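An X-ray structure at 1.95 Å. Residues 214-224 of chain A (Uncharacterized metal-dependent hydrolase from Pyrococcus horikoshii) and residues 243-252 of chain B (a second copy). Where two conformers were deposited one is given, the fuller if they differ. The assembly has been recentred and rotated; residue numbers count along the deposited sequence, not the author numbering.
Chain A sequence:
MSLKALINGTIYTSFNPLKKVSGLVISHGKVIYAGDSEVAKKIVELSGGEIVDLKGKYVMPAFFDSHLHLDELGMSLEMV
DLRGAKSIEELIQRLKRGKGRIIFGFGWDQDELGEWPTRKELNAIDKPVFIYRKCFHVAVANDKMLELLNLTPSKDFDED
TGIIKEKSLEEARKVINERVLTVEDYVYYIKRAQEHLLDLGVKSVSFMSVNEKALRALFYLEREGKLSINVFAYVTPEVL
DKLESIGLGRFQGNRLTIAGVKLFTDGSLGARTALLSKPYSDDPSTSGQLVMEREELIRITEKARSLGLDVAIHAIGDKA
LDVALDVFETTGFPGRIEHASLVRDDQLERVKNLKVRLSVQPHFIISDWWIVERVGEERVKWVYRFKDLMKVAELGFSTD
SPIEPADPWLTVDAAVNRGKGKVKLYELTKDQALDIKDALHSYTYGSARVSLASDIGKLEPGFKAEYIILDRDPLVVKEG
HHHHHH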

# COMPACT_ATOMS: atom_id res chain seq x y z
N ALA A 214 -2.10 14.42 -7.26
CA ALA A 214 -0.72 13.99 -7.02
C ALA A 214 -0.73 12.58 -6.42
O ALA A 214 0.09 11.75 -6.81
N LEU A 215 -1.65 12.31 -5.50
CA LEU A 215 -1.77 10.97 -4.94
C LEU A 215 -2.16 9.93 -5.99
O LEU A 215 -1.56 8.86 -6.03
N ARG A 216 -3.12 10.25 -6.86
CA ARG A 216 -3.47 9.35 -7.98
C ARG A 216 -2.27 9.04 -8.87
O ARG A 216 -2.07 7.90 -9.29
N ALA A 217 -1.48 10.08 -9.16
CA ALA A 217 -0.27 9.95 -9.96
C ALA A 217 0.76 9.05 -9.28
O ALA A 217 1.37 8.19 -9.92
N LEU A 218 0.95 9.26 -7.98
CA LEU A 218 1.89 8.44 -7.21
C LEU A 218 1.50 6.96 -7.19
O LEU A 218 2.37 6.10 -7.39
N PHE A 219 0.22 6.68 -6.96
CA PHE A 219 -0.33 5.32 -7.03
C PHE A 219 -0.08 4.69 -8.41
O PHE A 219 0.32 3.53 -8.50
N TYR A 220 -0.33 5.46 -9.47
CA TYR A 220 -0.06 5.00 -10.84
C TYR A 220 1.41 4.62 -11.03
O TYR A 220 1.71 3.51 -11.48
N LEU A 221 2.31 5.53 -10.68
CA LEU A 221 3.75 5.29 -10.84
C LEU A 221 4.26 4.10 -10.05
O LEU A 221 5.06 3.33 -10.55
N GLU A 222 3.78 3.97 -8.81
CA GLU A 222 4.07 2.80 -7.96
C GLU A 222 3.64 1.47 -8.61
O GLU A 222 4.44 0.54 -8.66
N ARG A 223 2.40 1.38 -9.12
CA ARG A 223 1.92 0.12 -9.72
C ARG A 223 2.61 -0.20 -11.05
O ARG A 223 2.78 -1.37 -11.38
N GLU A 224 3.01 0.84 -11.79
CA GLU A 224 3.76 0.66 -13.04
C GLU A 224 5.25 0.40 -12.81
O GLU A 224 5.99 0.15 -13.76
N LEU B 243 -11.97 2.60 -3.86
CA LEU B 243 -10.56 2.59 -4.28
C LEU B 243 -10.33 3.60 -5.39
O LEU B 243 -9.39 4.38 -5.34
N GLU B 244 -11.21 3.55 -6.40
CA GLU B 244 -11.17 4.46 -7.55
C GLU B 244 -11.21 5.93 -7.14
O GLU B 244 -10.53 6.76 -7.75
N SER B 245 -11.97 6.26 -6.10
CA SER B 245 -12.08 7.63 -5.60
C SER B 245 -10.76 8.25 -5.12
O SER B 245 -10.64 9.47 -5.09
N ILE B 246 -9.79 7.44 -4.71
CA ILE B 246 -8.46 7.96 -4.40
C ILE B 246 -7.39 7.51 -5.40
O ILE B 246 -6.23 7.92 -5.31
N GLY B 247 -7.78 6.68 -6.36
CA GLY B 247 -6.85 6.20 -7.38
C GLY B 247 -6.00 5.04 -6.89
O GLY B 247 -4.97 4.73 -7.48
N LEU B 248 -6.45 4.37 -5.82
CA LEU B 248 -5.71 3.22 -5.31
C LEU B 248 -5.99 1.98 -6.16
O LEU B 248 -7.13 1.50 -6.21
N GLY B 249 -4.96 1.48 -6.83
CA GLY B 249 -5.06 0.23 -7.59
C GLY B 249 -4.24 -0.87 -6.94
O GLY B 249 -4.20 -0.96 -5.70
N ARG B 250 -3.59 -1.71 -7.75
CA ARG B 250 -2.72 -2.74 -7.16
C ARG B 250 -1.66 -2.07 -6.30
O ARG B 250 -1.03 -1.08 -6.70
N PHE B 251 -1.51 -2.60 -5.09
CA PHE B 251 -0.60 -2.05 -4.10
C PHE B 251 -0.11 -3.20 -3.23
O PHE B 251 -0.92 -3.86 -2.56
N GLN B 252 1.20 -3.43 -3.24
CA GLN B 252 1.78 -4.53 -2.51
C GLN B 252 2.50 -3.99 -1.27
O GLN B 252 3.51 -3.27 -1.38

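The chain A helix lays one side along the end of a chain B helix and the loop that follows, burying 560 Å² in all. Its CA-to-CB bonds point toward chain B at Phe A219, Glu A222 and Arg A223, whereas Ala A217 and Tyr A220 point away, as helical periodicity requires.

Apolar packing centres on Phe A219 (chi1 m, -80°). Leu B248 (t, p) places CD1 over one face of the ring, 4.0 Å from its centroid and 23° off the normal, a CH-pi contact. The ring edge meets the face of Phe B251 (chi1 t): the planes lie at 76°, the centroids are 5.5 Å apart, and Phe A219 CE1 comes 3.9 Å from Phe B251 CE2. Ile B246 (p, t) adds its CD1 at 4.1 Å from Phe A219 CE2. Beside this cluster, Glu A222 CG rests 3.7 Å from Phe B251 CE1.

The direct polar contacts belong to Arg A216 (m, t, t), whose CB points sideways but whose extended chain carries the guanidinium to the helix end. Arg A216 NH1 and NH2 both donate to Glu B244 O, at 2.9 and 2.8 Å respectively; angles of 124° and 127° make both bonds weak. A long salt bridge joins Arg A216 NH2 to Glu B244 OE1 at 3.7 Å. Gly B247, with positive phi, leaves room for this side chain: an ideal CB there would lie 2.7 Å from Arg A216 CG, a clash.

Waters add further polar links, of which waters 1 and 4 each join the two chains. Water 1 donates to Arg A216 O and Gly B247 O, each 2.8 Å from its oxygen. Water 2 accepts from Gly B249 N, its oxygen 3.0 Å from that nitrogen. Water 4 accepts from Gln B252 N (2.9 Å to the water oxygen) and donates to Glu A222 OE2 (2.6 Å from the same oxygen), joining a carboxylate to a strand amide.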

# COMPACT_ATOMS: atom_id res chain seq x y z
CB ALA A 214 0.01 14.95 -6.09
CB LEU A 215 -2.72 10.92 -3.73
CG LEU A 215 -2.78 9.56 -3.01
CD1 LEU A 215 -1.40 9.07 -2.54
CD2 LEU A 215 -3.77 9.57 -1.85
CB ARG A 216 -4.59 9.93 -8.84
CG ARG A 216 -5.95 9.97 -8.18
CD ARG A 216 -6.97 10.46 -9.21
NE ARG A 216 -8.31 10.51 -8.66
CZ ARG A 216 -9.17 9.51 -8.71
NH1 ARG A 216 -10.38 9.65 -8.18
NH2 ARG A 216 -8.83 8.36 -9.30
CB ALA A 217 0.32 11.33 -10.23
CB LEU A 218 2.04 8.97 -5.77
CG LEU A 218 2.80 10.29 -5.57
CD1 LEU A 218 2.63 10.78 -4.13
CD2 LEU A 218 4.30 10.15 -5.93
CB PHE A 219 -1.83 5.30 -6.71
CG PHE A 219 -2.17 5.36 -5.24
CD1 PHE A 219 -1.43 4.62 -4.30
CD2 PHE A 219 -3.25 6.11 -4.80
CE1 PHE A 219 -1.76 4.67 -2.94
CE2 PHE A 219 -3.58 6.16 -3.44
CZ PHE A 219 -2.83 5.44 -2.51
CB TYR A 220 -0.47 6.10 -11.85
CG TYR A 220 -0.05 5.78 -13.27
CD1 TYR A 220 -0.80 4.90 -14.05
CD2 TYR A 220 1.11 6.35 -13.82
CE1 TYR A 220 -0.41 4.61 -15.36
CE2 TYR A 220 1.51 6.06 -15.11
CZ TYR A 220 0.74 5.19 -15.88
OH TYR A 220 1.13 4.90 -17.16
CB LEU A 221 4.54 6.55 -10.48
CG LEU A 221 4.45 7.71 -11.47
CD1 LEU A 221 5.06 8.94 -10.86
CD2 LEU A 221 5.14 7.38 -12.80
CB GLU A 222 3.49 3.00 -6.55
CG GLU A 222 3.35 1.74 -5.67
CD GLU A 222 4.64 1.30 -4.96
OE1 GLU A 222 5.66 2.02 -5.01
OE2 GLU A 222 4.61 0.21 -4.34
CB ARG A 223 0.38 0.07 -9.83
CG ARG A 223 -0.25 0.94 -10.90
CD ARG A 223 -1.66 0.47 -11.24
NE ARG A 223 -2.39 1.43 -12.08
CZ ARG A 223 -2.46 1.37 -13.41
NH1 ARG A 223 -1.87 0.39 -14.08
NH2 ARG A 223 -3.15 2.30 -14.08
CB GLU A 224 3.62 1.90 -13.93
CG GLU A 224 2.21 2.23 -14.36
CD GLU A 224 1.70 1.36 -15.50
OE1 GLU A 224 2.43 1.18 -16.50
OE2 GLU A 224 0.56 0.88 -15.40
CB LEU B 243 -10.13 1.21 -4.76
CG LEU B 243 -10.16 0.07 -3.74
CD1 LEU B 243 -9.59 -1.20 -4.37
CD2 LEU B 243 -9.40 0.43 -2.47
CB GLU B 244 -12.30 4.10 -8.52
CG GLU B 244 -12.87 5.23 -9.38
CD GLU B 244 -12.17 5.39 -10.71
OE1 GLU B 244 -10.96 5.71 -10.71
OE2 GLU B 244 -12.84 5.21 -11.75
CB SER B 245 -13.13 7.72 -4.49
OG SER B 245 -12.60 7.28 -3.25
CB ILE B 246 -8.00 7.65 -2.95
CG1 ILE B 246 -7.88 6.14 -2.70
CG2 ILE B 246 -8.94 8.31 -1.96
CD1 ILE B 246 -7.11 5.79 -1.42
CB LEU B 248 -6.05 2.96 -3.83
CG LEU B 248 -5.45 1.72 -3.14
CD1 LEU B 248 -3.94 1.71 -3.26
CD2 LEU B 248 -5.86 1.65 -1.67
CB ARG B 250 -2.09 -3.68 -8.20
CG ARG B 250 -1.48 -4.93 -7.54
CD ARG B 250 -1.25 -6.10 -8.47
NE ARG B 250 -1.10 -7.36 -7.74
CZ ARG B 250 -1.96 -8.38 -7.79
NH1 ARG B 250 -3.05 -8.29 -8.55
NH2 ARG B 250 -1.74 -9.48 -7.09
CB PHE B 251 -1.34 -1.00 -3.26
CG PHE B 251 -0.46 0.05 -2.60
CD1 PHE B 251 0.83 0.31 -3.05
CD2 PHE B 251 -0.95 0.81 -1.53
CE1 PHE B 251 1.63 1.29 -2.43
CE2 PHE B 251 -0.17 1.79 -0.91
CZ PHE B 251 1.12 2.03 -1.36
CB GLN B 252 2.72 -5.31 -3.42
CG GLN B 252 2.63 -6.81 -3.26
CD GLN B 252 3.88 -7.41 -2.68
OE1 GLN B 252 4.95 -7.33 -3.29
NE2 GLN B 252 3.76 -8.03 -1.51
O HOH W 1 -4.12 6.11 -9.77
O HOH W 2 -1.94 1.49 -7.15
O HOH W 3 0.16 2.10 -6.20
O HOH W 4 3.06 -1.84 -4.79